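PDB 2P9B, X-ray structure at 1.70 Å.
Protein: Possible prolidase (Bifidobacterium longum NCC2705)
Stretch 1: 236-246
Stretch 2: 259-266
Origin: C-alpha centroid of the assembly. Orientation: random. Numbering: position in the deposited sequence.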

# COMPACT_ATOMS: atom_id res chain seq x y z
N ALA A 236 -7.65 -14.59 12.56
CA ALA A 236 -7.94 -13.38 11.79
C ALA A 236 -8.96 -13.64 10.69
O ALA A 236 -9.89 -12.86 10.50
CB ALA A 236 -6.66 -12.83 11.18
N HIS A 237 -8.79 -14.75 9.98
CA HIS A 237 -9.68 -15.10 8.88
C HIS A 237 -11.11 -15.36 9.33
O HIS A 237 -12.05 -15.18 8.55
CB HIS A 237 -9.11 -16.30 8.13
CG HIS A 237 -7.83 -16.00 7.42
ND1 HIS A 237 -7.02 -16.98 6.89
CD2 HIS A 237 -7.22 -14.82 7.15
CE1 HIS A 237 -5.96 -16.42 6.34
NE2 HIS A 237 -6.06 -15.11 6.48
N GLN A 238 -11.28 -15.79 10.57
CA GLN A 238 -12.61 -16.04 11.10
C GLN A 238 -13.40 -14.74 11.07
O GLN A 238 -14.63 -14.75 10.98
CB GLN A 238 -12.53 -16.55 12.54
CG GLN A 238 -12.23 -18.02 12.68
CD GLN A 238 -12.20 -18.44 14.14
OE1 GLN A 238 -13.06 -18.04 14.93
NE2 GLN A 238 -11.22 -19.27 14.50
N TYR A 239 -12.68 -13.63 11.15
CA TYR A 239 -13.29 -12.31 11.15
C TYR A 239 -13.10 -11.59 9.82
O TYR A 239 -13.36 -10.39 9.71
CB TYR A 239 -12.71 -11.48 12.29
CG TYR A 239 -13.16 -11.99 13.64
CD1 TYR A 239 -14.37 -11.58 14.20
CD2 TYR A 239 -12.40 -12.94 14.33
CE1 TYR A 239 -14.81 -12.10 15.41
CE2 TYR A 239 -12.84 -13.46 15.55
CZ TYR A 239 -14.05 -13.04 16.08
OH TYR A 239 -14.52 -13.55 17.26
N GLY A 240 -12.66 -12.34 8.81
CA GLY A 240 -12.47 -11.77 7.49
C GLY A 240 -11.37 -10.73 7.40
O GLY A 240 -11.40 -9.86 6.53
N VAL A 241 -10.40 -10.82 8.30
CA VAL A 241 -9.29 -9.87 8.31
C VAL A 241 -8.06 -10.43 7.59
O VAL A 241 -7.65 -11.56 7.84
CB VAL A 241 -8.93 -9.50 9.77
CG1 VAL A 241 -7.68 -8.64 9.80
CG2 VAL A 241 -10.10 -8.74 10.39
N ILE A 242 -7.48 -9.64 6.69
CA ILE A 242 -6.31 -10.10 5.96
C ILE A 242 -5.03 -9.95 6.77
O ILE A 242 -4.84 -8.98 7.51
CB ILE A 242 -6.12 -9.35 4.62
CG1 ILE A 242 -6.02 -7.85 4.86
CG2 ILE A 242 -7.27 -9.67 3.67
CD1 ILE A 242 -5.57 -7.07 3.64
N VAL A 243 -4.15 -10.94 6.63
CA VAL A 243 -2.89 -10.98 7.35
C VAL A 243 -1.68 -10.79 6.44
O VAL A 243 -1.61 -11.38 5.36
CB VAL A 243 -2.75 -12.34 8.07
CG1 VAL A 243 -1.42 -12.41 8.81
CG2 VAL A 243 -3.91 -12.53 9.03
N GLY A 244 -0.75 -9.95 6.88
CA GLY A 244 0.46 -9.71 6.13
C GLY A 244 1.62 -10.15 6.98
O GLY A 244 1.58 -10.05 8.21
N ALA A 245 2.66 -10.67 6.34
CA ALA A 245 3.83 -11.12 7.08
C ALA A 245 5.06 -10.55 6.41
O ALA A 245 5.21 -10.62 5.19
CB ALA A 245 3.90 -12.64 7.09
N HIS A 246 5.92 -9.95 7.21
CA HIS A 246 7.14 -9.39 6.69
C HIS A 246 8.15 -10.55 6.73
O HIS A 246 8.36 -11.17 7.77
CB HIS A 246 7.54 -8.20 7.57
CG HIS A 246 8.90 -8.28 8.17
ND1 HIS A 246 10.05 -8.15 7.42
CD2 HIS A 246 9.29 -8.41 9.46
CE1 HIS A 246 11.10 -8.19 8.23
NE2 HIS A 246 10.67 -8.35 9.47
N ALA A 259 1.31 -21.15 6.56
CA ALA A 259 0.39 -20.76 7.61
C ALA A 259 -0.90 -20.14 7.07
O ALA A 259 -1.93 -20.14 7.75
CB ALA A 259 1.07 -19.77 8.56
N GLY A 260 -0.84 -19.61 5.85
CA GLY A 260 -2.03 -19.01 5.26
C GLY A 260 -2.03 -17.49 5.21
O GLY A 260 -3.08 -16.87 5.10
N VAL A 261 -0.84 -16.89 5.30
CA VAL A 261 -0.70 -15.44 5.25
C VAL A 261 -1.17 -14.93 3.90
O VAL A 261 -0.82 -15.49 2.86
CB VAL A 261 0.78 -15.03 5.49
CG1 VAL A 261 0.98 -13.54 5.21
CG2 VAL A 261 1.18 -15.33 6.91
N ASP A 262 -1.95 -13.86 3.91
CA ASP A 262 -2.50 -13.29 2.69
C ASP A 262 -1.54 -12.45 1.86
O ASP A 262 -1.63 -12.44 0.63
CB ASP A 262 -3.73 -12.49 3.06
CG ASP A 262 -4.71 -13.33 3.84
OD1 ASP A 262 -5.36 -14.20 3.22
OD2 ASP A 262 -4.81 -13.14 5.07
N THR A 263 -0.62 -11.75 2.51
CA THR A 263 0.35 -10.94 1.79
C THR A 263 1.74 -11.10 2.36
O THR A 263 1.92 -11.16 3.58
CB THR A 263 -0.01 -9.43 1.83
OG1 THR A 263 0.04 -8.96 3.18
CG2 THR A 263 -1.38 -9.18 1.25
N ILE A 264 2.72 -11.19 1.48
CA ILE A 264 4.11 -11.30 1.89
C ILE A 264 4.74 -9.94 1.61
O ILE A 264 4.67 -9.45 0.49
CB ILE A 264 4.86 -12.36 1.06
CG1 ILE A 264 4.24 -13.75 1.28
CG2 ILE A 264 6.35 -12.35 1.43
CD1 ILE A 264 4.35 -14.28 2.70
N GLU A 265 5.34 -9.33 2.64
CA GLU A 265 6.00 -8.04 2.48
C GLU A 265 7.50 -8.25 2.35
O GLU A 265 8.09 -9.01 3.11
CB GLU A 265 5.73 -7.11 3.66
CG GLU A 265 4.39 -6.39 3.59
CD GLU A 265 3.23 -7.34 3.73
OE1 GLU A 265 3.22 -8.11 4.71
OE2 GLU A 265 2.33 -7.30 2.86
N HIS A 266 8.09 -7.55 1.38
CA HIS A 266 9.52 -7.63 1.06
C HIS A 266 9.75 -8.87 0.21
O HIS A 266 9.90 -8.79 -1.00
CB HIS A 266 10.37 -7.67 2.33
CG HIS A 266 10.33 -6.40 3.13
ND1 HIS A 266 9.19 -5.94 3.76
CD2 HIS A 266 11.30 -5.49 3.40
CE1 HIS A 266 9.46 -4.81 4.38
NE2 HIS A 266 10.73 -4.51 4.18

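How does the helical end of stretch 1 reach the other stretch? His 237, with chi1 in the m rotamer, lays its ring edge-on to the turn after the second helix. His 237 NE2 donates to Asp 262 OD2 at 2.7 Å, and His 237 CE1 lies 3.2 Å from Gly 260 O, both oxygens near the ring plane. Gly 260 suits its place because its positive phi would jam a CB against the preceding carbonyl. The chain then swings out of reach through Gly 240, itself at positive phi, and returns at Ile 242.

What holds Val 243 beside Asp 262? Asp 262 points toward stretch 1, and its OD2 also accepts from Val 243 N at 2.8 Å, nearly straight at 172°; one carboxylate oxygen thus ties helix and strand to the same point. In return, Val 243 O accepts from Thr 263 N at 3.0 Å and, weakly, from Asp 262 N at 2.9 Å.

Why is glycine fitting at 244? A CB modelled on Gly 244 would clash with both Thr 263 OG1 and Glu 265 OE1. The bare CA leaves room for these side chains, which are joined by a 2.8 Å hydrogen bond from Thr 263 OG1 to Glu 265 OE2.

How does the pairing continue beyond Gly 244? The parallel ladder runs on through Ala 245, whose N donates to Thr 263 O at 2.9 Å and whose O accepts from Glu 265 N at 2.9 Å. On the face shared with Ile 264, its small methyl packs against Val 261, Ala 245 CB to Val 261 CG1 being 3.6 Å. Finally, His 246 turns a ring edge toward the face of His 266, with planes at 65°. The whole contact buries 511 Å², counting both sides.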